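Local coordinates for encapsulated ferritin-like protein (PDB 5N5F), which oxidises ferrous to ferric iron as a ferritin-like ferroxidase carried as cargo inside an encapsulin nanocompartment, where the iron is stored, at residues V26-I29 and E30-A34. Residues are numbered along the deposited sequence; the frame is centred on the assembly and turned at random.
Sequences VTLI and EELEA
Residues Val26 to Ala34 form unbroken alpha helix, in which the amides of Glu30, Glu31, Leu32 and Glu33 each donate a hydrogen bond to the carbonyl four residues back. The bond from Glu30 N to Val26 O is 2.8 Å long. The side chains meet in pairs one turn apart. Thr27 and Glu31 run side by side and point the same way, with Thr27 CG2 3.4 Å from Glu31 OE2. The Thr27 methyl faces the carboxylate because CG2 lies anti to the backbone N; the hydroxyl, on the other branch, hydrogen-bonds to Arg23 O. The other carboxylate oxygen, Glu31 OE1, is hydrogen-bonded to Thr68 OG1, which helps fix the turn of this group. Leu28 and Leu32 meet at an oblique angle, Leu28 CD1 lying 3.9 Å from Leu32 CG. Ile29 and Glu33 repeat the side-by-side arrangement, with Ile29 CG2 3.6 Å from Glu33 OE2. The extended side chain of Glu30 runs back toward Val26, and its CG passes 3.1 Å from Val26 O. Its OE1 forms a salt bridge with Arg41 of a third subunit.

Glu31 probably binds iron at the ferroxidase site together with Glu61 and His64, as in related encapsulated ferritins. Leu28, Ile29, Leu32 and Glu33 pack on the same four residues of a second subunit, pairing Leu28 with Leu32 and Ile29 with Glu33. In the N-terminal, ferritin-like domain, which crystallises as a decameric ring, this largely buried part of helix 16-44 therefore lies between helix 48-75 of its own chain, touched by Leu28, Glu31 and Ala34, and two neighbouring subunits.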
loop_
_atom_site.group_PDB
_atom_site.type_symbol
_atom_site.label_atom_id
_atom_site.label_comp_id
_atom_site.label_asym_id
_atom_site.label_seq_id
_atom_site.Cartn_x
_atom_site.Cartn_y
_atom_site.Cartn_z
ATOM N N VAL B 26 1.047 9.912 15.863
ATOM C CA VAL B 26 0.200 9.364 14.807
ATOM C C VAL B 26 -1.174 10.017 14.841
ATOM O O VAL B 26 -1.792 10.235 13.790
ATOM C CB VAL B 26 0.102 7.829 14.905
ATOM C CG1 VAL B 26 1.482 7.203 14.766
ATOM C CG2 VAL B 26 -0.568 7.393 16.204
ATOM N N THR B 27 -1.667 10.362 16.035
ATOM C CA THR B 27 -2.961 11.029 16.134
ATOM C C THR B 27 -2.895 12.427 15.535
ATOM O O THR B 27 -3.771 12.823 14.753
ATOM C CB THR B 27 -3.414 11.087 17.595
ATOM O OG1 THR B 27 -3.491 9.758 18.127
ATOM C CG2 THR B 27 -4.787 11.747 17.712
ATOM N N LEU B 28 -1.865 13.196 15.894
ATOM C CA LEU B 28 -1.675 14.506 15.283
ATOM C C LEU B 28 -1.580 14.384 13.768
ATOM O O LEU B 28 -2.198 15.162 13.033
ATOM C CB LEU B 28 -0.422 15.174 15.856
ATOM C CG LEU B 28 0.016 16.496 15.221
ATOM C CD1 LEU B 28 -1.129 17.499 15.180
ATOM C CD2 LEU B 28 1.200 17.079 15.977
ATOM N N ILE B 29 -0.818 13.401 13.284
ATOM C CA ILE B 29 -0.696 13.183 11.844
ATOM C C ILE B 29 -2.064 12.911 11.228
ATOM O O ILE B 29 -2.438 13.504 10.208
ATOM C CB ILE B 29 0.295 12.040 11.564
ATOM C CG1 ILE B 29 1.730 12.534 11.784
ATOM C CG2 ILE B 29 0.132 11.500 10.143
ATOM C CD1 ILE B 29 2.757 11.430 11.873
ATOM N N GLU B 30 -2.834 12.008 11.837
ATOM C CA GLU B 30 -4.141 11.668 11.278
ATOM C C GLU B 30 -5.062 12.879 11.256
ATOM O O GLU B 30 -5.836 13.065 10.308
ATOM C CB GLU B 30 -4.773 10.531 12.080
ATOM C CG GLU B 30 -4.057 9.202 11.925
ATOM C CD GLU B 30 -4.500 8.184 12.954
ATOM O OE1 GLU B 30 -5.478 8.462 13.680
ATOM O OE2 GLU B 30 -3.868 7.111 13.038
ATOM N N GLU B 31 -4.996 13.718 12.292
ATOM C CA GLU B 31 -5.833 14.909 12.322
ATOM C C GLU B 31 -5.399 15.913 11.260
ATOM O O GLU B 31 -6.243 16.530 10.602
ATOM C CB GLU B 31 -5.804 15.525 13.722
ATOM C CG GLU B 31 -6.574 14.691 14.747
ATOM C CD GLU B 31 -6.078 14.864 16.171
ATOM O OE1 GLU B 31 -4.995 15.456 16.369
ATOM O OE2 GLU B 31 -6.775 14.395 17.098
ATOM N N LEU B 32 -4.089 16.075 11.061
ATOM C CA LEU B 32 -3.616 16.971 10.010
ATOM C C LEU B 32 -4.001 16.462 8.625
ATOM O O LEU B 32 -4.250 17.263 7.718
ATOM C CB LEU B 32 -2.100 17.147 10.109
ATOM C CG LEU B 32 -1.604 17.890 11.357
ATOM C CD1 LEU B 32 -0.096 17.841 11.428
ATOM C CD2 LEU B 32 -2.090 19.333 11.364
ATOM N N GLU B 33 -4.048 15.143 8.436
ATOM C CA GLU B 33 -4.490 14.609 7.152
ATOM C C GLU B 33 -5.960 14.927 6.906
ATOM O O GLU B 33 -6.346 15.285 5.787
ATOM C CB GLU B 33 -4.233 13.103 7.100
ATOM C CG GLU B 33 -2.753 12.756 7.022
ATOM C CD GLU B 33 -2.478 11.266 7.059
ATOM O OE1 GLU B 33 -3.428 10.481 7.263
ATOM O OE2 GLU B 33 -1.304 10.878 6.881
ATOM N N ALA B 34 -6.792 14.816 7.944
ATOM C CA ALA B 34 -8.191 15.205 7.817
ATOM C C ALA B 34 -8.328 16.667 7.410
ATOM O O ALA B 34 -9.214 17.020 6.621
ATOM C CB ALA B 34 -8.924 14.947 9.133
#